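Local coordinates for protein putative D-arabinose 5-phosphate isomerase (Klebsiella pneumoniae subsp. pneumoniae, PDB 3K2V) that is a putative D-arabinose 5-phosphate isomerase, whose tandem CBS-domain pair, the part crystallised, binds the sugar nucleotide CMP-Kdo, at residues L61-I73 and C128-H142. Numbering follows the deposited sequence. Where two conformers were deposited one is given.
Sequences LGMTAICDDDMNI and CVLVADGDHLLGVVH. With CMK (cytidine 5'-monophosphate 3-deoxy-beta-D-gulo-oct-2-ulo-pyranosonic acid), chain G; SO4 (sulfate ion), chain D.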
loop_
_atom_site.group_PDB
_atom_site.type_symbol
_atom_site.label_atom_id
_atom_site.label_comp_id
_atom_site.label_asym_id
_atom_site.label_seq_id
_atom_site.Cartn_x
_atom_site.Cartn_y
_atom_site.Cartn_z
ATOM N N LEU A 61 -3.105 -3.640 7.879
ATOM C CA LEU A 61 -3.433 -2.362 7.267
ATOM C C LEU A 61 -2.250 -1.699 6.545
ATOM O O LEU A 61 -2.367 -0.554 6.087
ATOM C CB LEU A 61 -3.922 -1.413 8.363
ATOM C CG LEU A 61 -5.156 -1.873 9.120
ATOM C CD1 LEU A 61 -5.441 -0.912 10.227
ATOM C CD2 LEU A 61 -6.352 -1.983 8.190
ATOM N N GLY A 62 -1.097 -2.361 6.496
ATOM C CA GLY A 62 0.059 -1.816 5.797
ATOM C C GLY A 62 0.781 -0.678 6.514
ATOM O O GLY A 62 1.676 -0.046 5.948
HETATM N N MSE A 63 0.418 -0.437 7.762
HETATM C CA MSE A 63 0.995 0.644 8.526
HETATM C C MSE A 63 0.787 0.434 10.004
HETATM O O MSE A 63 -0.023 -0.398 10.416
HETATM C CB MSE A 63 0.376 2.005 8.128
HETATM C CG MSE A 63 -1.139 2.088 8.283
HETATM SE SE MSE A 63 -1.684 3.744 9.197
HETATM C CE MSE A 63 -0.983 3.323 10.931
ATOM N N THR A 64 1.542 1.179 10.791
ATOM C CA THR A 64 1.351 1.279 12.210
ATOM C C THR A 64 1.534 2.715 12.666
ATOM O O THR A 64 2.331 3.461 12.103
ATOM C CB THR A 64 2.304 0.340 13.003
ATOM O OG1 THR A 64 1.956 0.352 14.398
ATOM C CG2 THR A 64 3.803 0.722 12.813
ATOM N N ALA A 65 0.778 3.087 13.690
ATOM C CA ALA A 65 1.040 4.284 14.449
ATOM C C ALA A 65 2.114 4.025 15.507
ATOM O O ALA A 65 2.358 2.884 15.937
ATOM C CB ALA A 65 -0.281 4.776 15.154
ATOM N N ILE A 66 2.747 5.105 15.919
ATOM C CA ILE A 66 3.622 5.118 17.069
ATOM C C ILE A 66 2.979 6.119 18.027
ATOM O O ILE A 66 2.780 7.288 17.670
ATOM C CB ILE A 66 5.055 5.575 16.727
ATOM C CG1 ILE A 66 5.747 4.592 15.758
ATOM C CG2 ILE A 66 5.890 5.671 18.028
ATOM C CD1 ILE A 66 5.391 4.744 14.270
ATOM N N CYS A 67 2.608 5.637 19.206
ATOM C CA CYS A 67 1.837 6.406 20.193
ATOM C C CYS A 67 2.538 6.438 21.531
ATOM O O CYS A 67 3.272 5.521 21.881
ATOM C CB CYS A 67 0.454 5.771 20.398
ATOM S SG CYS A 67 -0.601 5.872 18.954
ATOM N N ASP A 68 2.278 7.483 22.306
ATOM C CA ASP A 68 2.714 7.510 23.690
ATOM C C ASP A 68 1.717 6.765 24.594
ATOM O O ASP A 68 0.743 6.168 24.101
ATOM C CB ASP A 68 2.970 8.943 24.149
ATOM C CG ASP A 68 1.710 9.763 24.307
ATOM O OD1 ASP A 68 0.560 9.209 24.344
ATOM O OD2 ASP A 68 1.890 10.999 24.414
ATOM N N ASP A 69 1.956 6.802 25.904
ATOM C CA ASP A 69 1.144 6.045 26.860
ATOM C C ASP A 69 -0.275 6.554 26.965
ATOM O O ASP A 69 -1.116 5.848 27.473
ATOM C CB ASP A 69 1.765 6.042 28.266
ATOM C CG ASP A 69 3.029 5.201 28.342
ATOM O OD1 ASP A 69 3.223 4.300 27.481
ATOM O OD2 ASP A 69 3.833 5.440 29.274
ATOM N N ASP A 70 -0.521 7.782 26.515
ATOM C CA ASP A 70 -1.865 8.359 26.495
ATOM C C ASP A 70 -2.584 8.160 25.159
ATOM O O ASP A 70 -3.640 8.749 24.933
ATOM C CB ASP A 70 -1.775 9.856 26.814
ATOM C CG ASP A 70 -1.167 10.119 28.199
ATOM O OD1 ASP A 70 -1.647 9.526 29.186
ATOM O OD2 ASP A 70 -0.197 10.906 28.290
HETATM N N MSE A 71 -2.004 7.343 24.274
HETATM C CA MSE A 71 -2.510 7.131 22.914
HETATM C C MSE A 71 -2.512 8.401 22.062
HETATM O O MSE A 71 -3.295 8.525 21.127
HETATM C CB MSE A 71 -3.899 6.463 22.917
HETATM C CG MSE A 71 -3.889 5.003 23.324
HETATM SE SE MSE A 71 -2.848 3.851 22.121
HETATM C CE MSE A 71 -3.734 4.264 20.543
ATOM N N ASN A 72 -1.616 9.338 22.353
ATOM C CA ASN A 72 -1.374 10.439 21.452
ATOM C C ASN A 72 -0.409 10.012 20.351
ATOM O O ASN A 72 0.543 9.283 20.595
ATOM C CB ASN A 72 -0.789 11.626 22.195
ATOM C CG ASN A 72 -1.788 12.276 23.101
ATOM O OD1 ASN A 72 -2.945 12.463 22.730
ATOM N ND2 ASN A 72 -1.352 12.630 24.304
ATOM N N ILE A 73 -0.668 10.487 19.153
ATOM C CA ILE A 73 0.099 10.121 17.975
ATOM C C ILE A 73 1.441 10.834 18.023
ATOM O O ILE A 73 1.489 12.046 18.121
ATOM C CB ILE A 73 -0.641 10.579 16.698
ATOM C CG1 ILE A 73 -2.009 9.871 16.582
ATOM C CG2 ILE A 73 0.189 10.341 15.449
ATOM C CD1 ILE A 73 -3.013 10.641 15.697
ATOM N N CYS A 128 -4.282 4.738 3.919
ATOM C CA CYS A 128 -4.795 4.534 5.291
ATOM C C CYS A 128 -4.623 5.835 6.074
ATOM O O CYS A 128 -3.533 6.419 6.043
ATOM C CB CYS A 128 -4.056 3.344 5.967
ATOM S SG CYS A 128 -4.857 2.634 7.473
ATOM N N VAL A 129 -5.684 6.291 6.772
ATOM C CA VAL A 129 -5.700 7.581 7.453
ATOM C C VAL A 129 -6.024 7.373 8.944
ATOM O O VAL A 129 -6.809 6.481 9.315
ATOM C CB VAL A 129 -6.684 8.562 6.748
ATOM C CG1 VAL A 129 -8.111 8.038 6.815
ATOM C CG2 VAL A 129 -6.639 9.969 7.341
ATOM N N LEU A 130 -5.371 8.162 9.792
ATOM C CA LEU A 130 -5.608 8.074 11.227
ATOM C C LEU A 130 -6.891 8.835 11.530
ATOM O O LEU A 130 -7.186 9.856 10.886
ATOM C CB LEU A 130 -4.458 8.705 12.007
ATOM C CG LEU A 130 -3.062 8.142 11.698
ATOM C CD1 LEU A 130 -2.041 8.983 12.442
ATOM C CD2 LEU A 130 -2.995 6.674 12.095
ATOM N N VAL A 131 -7.653 8.345 12.493
ATOM C CA VAL A 131 -8.850 9.064 12.958
ATOM C C VAL A 131 -8.521 9.525 14.363
ATOM O O VAL A 131 -8.150 8.708 15.214
ATOM C CB VAL A 131 -10.113 8.219 12.911
ATOM C CG1 VAL A 131 -11.329 9.076 13.329
ATOM C CG2 VAL A 131 -10.333 7.638 11.493
ATOM N N ALA A 132 -8.597 10.824 14.587
ATOM C CA ALA A 132 -8.105 11.414 15.818
ATOM C C ALA A 132 -8.966 12.542 16.319
ATOM O O ALA A 132 -9.639 13.234 15.539
ATOM C CB ALA A 132 -6.664 11.950 15.631
ATOM N N ASP A 133 -8.890 12.738 17.629
ATOM C CA ASP A 133 -9.340 13.957 18.294
ATOM C C ASP A 133 -8.088 14.720 18.755
ATOM O O ASP A 133 -7.511 14.418 19.803
ATOM C CB ASP A 133 -10.219 13.622 19.497
ATOM C CG ASP A 133 -10.493 14.849 20.378
ATOM O OD1 ASP A 133 -10.533 15.980 19.827
ATOM O OD2 ASP A 133 -10.607 14.699 21.620
ATOM N N GLY A 134 -7.652 15.698 17.968
ATOM C CA GLY A 134 -6.392 16.402 18.272
ATOM C C GLY A 134 -5.246 15.445 17.998
ATOM O O GLY A 134 -5.127 14.959 16.875
ATOM N N ASP A 135 -4.430 15.135 19.008
ATOM C CA ASP A 135 -3.418 14.066 18.886
ATOM C C ASP A 135 -3.881 12.697 19.359
ATOM O O ASP A 135 -3.152 11.723 19.207
ATOM C CB ASP A 135 -2.160 14.436 19.669
ATOM C CG ASP A 135 -1.405 15.589 19.045
ATOM O OD1 ASP A 135 -1.591 15.859 17.843
ATOM O OD2 ASP A 135 -0.624 16.227 19.766
ATOM N N HIS A 136 -5.084 12.607 19.930
ATOM C CA HIS A 136 -5.561 11.349 20.510
ATOM C C HIS A 136 -6.065 10.425 19.397
ATOM O O HIS A 136 -7.060 10.717 18.738
ATOM C CB HIS A 136 -6.668 11.627 21.527
ATOM C CG HIS A 136 -7.249 10.409 22.179
ATOM N ND1 HIS A 136 -8.489 10.436 22.781
ATOM C CD2 HIS A 136 -6.794 9.142 22.314
ATOM C CE1 HIS A 136 -8.763 9.240 23.278
ATOM N NE2 HIS A 136 -7.756 8.432 22.999
ATOM N N LEU A 137 -5.392 9.297 19.237
ATOM C CA LEU A 137 -5.730 8.319 18.202
ATOM C C LEU A 137 -6.962 7.531 18.611
ATOM O O LEU A 137 -6.932 6.854 19.619
ATOM C CB LEU A 137 -4.558 7.358 17.968
ATOM C CG LEU A 137 -4.729 6.318 16.845
ATOM C CD1 LEU A 137 -4.964 7.002 15.503
ATOM C CD2 LEU A 137 -3.532 5.364 16.729
ATOM N N LEU A 138 -8.023 7.596 17.798
ATOM C CA LEU A 138 -9.277 6.876 18.065
ATOM C C LEU A 138 -9.457 5.647 17.190
ATOM O O LEU A 138 -10.197 4.724 17.528
ATOM C CB LEU A 138 -10.461 7.822 17.777
ATOM C CG LEU A 138 -10.514 9.120 18.582
ATOM C CD1 LEU A 138 -11.782 9.936 18.231
ATOM C CD2 LEU A 138 -10.452 8.810 20.085
ATOM N N GLY A 139 -8.815 5.655 16.031
ATOM C CA GLY A 139 -9.012 4.587 15.084
ATOM C C GLY A 139 -8.242 4.832 13.800
ATOM O O GLY A 139 -7.514 5.811 13.683
ATOM N N VAL A 140 -8.410 3.915 12.850
ATOM C CA VAL A 140 -7.743 3.989 11.556
ATOM C C VAL A 140 -8.719 3.490 10.507
ATOM O O VAL A 140 -9.488 2.558 10.761
ATOM C CB VAL A 140 -6.460 3.142 11.537
ATOM C CG1 VAL A 140 -5.794 3.194 10.187
ATOM C CG2 VAL A 140 -5.475 3.613 12.608
ATOM N N VAL A 141 -8.704 4.140 9.351
ATOM C CA VAL A 141 -9.510 3.731 8.212
ATOM C C VAL A 141 -8.587 3.478 7.036
ATOM O O VAL A 141 -7.740 4.310 6.742
ATOM C CB VAL A 141 -10.505 4.817 7.759
ATOM C CG1 VAL A 141 -11.422 4.249 6.658
ATOM C CG2 VAL A 141 -11.310 5.336 8.916
ATOM N N HIS A 142 -8.787 2.350 6.358
ATOM C CA HIS A 142 -8.034 1.996 5.158
ATOM C C HIS A 142 -8.945 2.189 3.958
ATOM O O HIS A 142 -10.178 2.047 4.055
ATOM C CB HIS A 142 -7.604 0.530 5.232
ATOM C CG HIS A 142 -6.522 0.161 4.256
ATOM N ND1 HIS A 142 -6.781 -0.125 2.931
ATOM C CD2 HIS A 142 -5.186 0.025 4.414
ATOM C CE1 HIS A 142 -5.648 -0.413 2.309
ATOM N NE2 HIS A 142 -4.661 -0.331 3.186
HETATM N N1C CMK G . 0.185 -9.325 -5.408
HETATM C C2C CMK G . -0.082 -10.060 -6.612
HETATM N N3C CMK G . -0.527 -9.371 -7.731
HETATM C C4C CMK G . -0.725 -7.985 -7.702
HETATM C C5C CMK G . -0.478 -7.268 -6.540
HETATM C C6C CMK G . -0.031 -7.941 -5.394
HETATM O O2C CMK G . 0.094 -11.276 -6.677
HETATM N N4C CMK G . -1.149 -7.378 -8.810
HETATM C "C1'" CMK G . 0.666 -10.053 -4.185
HETATM C "C2'" CMK G . 1.902 -9.414 -3.507
HETATM O "O2'" CMK G . 3.141 -9.840 -4.123
HETATM C "C3'" CMK G . 1.773 -9.916 -2.069
HETATM C "C4'" CMK G . 0.255 -10.181 -1.875
HETATM O "O4'" CMK G . -0.383 -10.074 -3.181
HETATM O "O3'" CMK G . 2.524 -11.129 -1.932
HETATM C "C5'" CMK G . -0.424 -8.988 -1.128
HETATM O "O5'" CMK G . -0.087 -7.697 -1.791
HETATM P PA CMK G . 0.297 -6.436 -0.835
HETATM O O1A CMK G . 1.701 -6.867 -0.322
HETATM O O2A CMK G . 0.289 -5.163 -1.584
HETATM O O6 CMK G . -2.255 -5.741 2.066
HETATM C C2 CMK G . -0.845 -5.920 1.693
HETATM O O2 CMK G . -0.840 -6.508 0.351
HETATM C C3 CMK G . -0.149 -4.562 1.678
HETATM C C4 CMK G . -0.373 -3.820 2.991
HETATM O O4 CMK G . 0.261 -2.535 2.885
HETATM C C5 CMK G . -1.860 -3.681 3.303
HETATM C C6 CMK G . -2.448 -5.101 3.363
HETATM C C7 CMK G . -3.904 -5.343 3.837
HETATM C C1 CMK G . -0.046 -6.850 2.645
HETATM O O1X CMK G . 0.849 -7.526 2.101
HETATM O O1Y CMK G . -0.272 -6.830 3.883
HETATM O O5 CMK G . -2.496 -2.938 2.268
HETATM C C8 CMK G . -4.981 -4.773 2.925
HETATM O O8 CMK G . -6.148 -5.627 2.989
HETATM O O7 CMK G . -4.145 -6.757 3.929
HETATM S S SO4 D . -4.427 17.849 21.676
HETATM O O1 SO4 D . -2.978 17.804 21.897
HETATM O O2 SO4 D . -4.713 18.660 20.480
HETATM O O3 SO4 D . -4.929 16.470 21.515
HETATM O O4 SO4 D . -5.024 18.536 22.838
HETATM O O HOH W 1 0.779 13.936 16.176
#
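L137 turns its CG anti to the backbone N (chi1 -176°), and I73 sets its CG1 anti to its own carbonyl carbon (chi1 -62°); the two side chains then cross at about a right angle, I73 CG1 lying 3.8 Å from L137 CB. The CD2 methyl of L137 rests against A65 CB and C67 SG, 3.7 Å from each, and M71, bent at its second and third torsions, brings CE against it. I73 CD1 carries on to meet L130 CD1 tip to tip at 3.8 Å, with A132 CB beside it.

Next to this cluster the backbones are stitched by a single bridge between N72 and H136. L137 N donates to M71 O at 2.9 Å, almost straight (172°) and nearly in line with the carbonyl bond, while I73 N donates to D135 O at 2.8 Å. The D68–M71 turn, type I, is held by D68, whose OD1 accepts from D70 N, an Asx turn, and from N72 N on the opposite face of the carboxylate. The D133–H136 hairpin turn is type II', and D135 makes a salt bridge with R107.

Toward the ligand, in one set of modelled conformers, selenomethionine M63 packs its SE against C128 SG, and L61 sets CD1 by V140 CG1 and CD2 by H142 CB. L61 O faces the edge of the H142 ring, in its plane, 3.3 Å from CD2; H142 ND1 accepts from H144 N as an N-cap. G62 CA packs close to the sugar acid of CMP-Kdo, whose site N60, D79 and R84 of the second subunit help complete. Two sheets, one from each CBS domain, meet face to face through apolar side chains, the pseudo-symmetric sheet interface typical of a CBS pair (Bateman module), with ligand bound at its cleft.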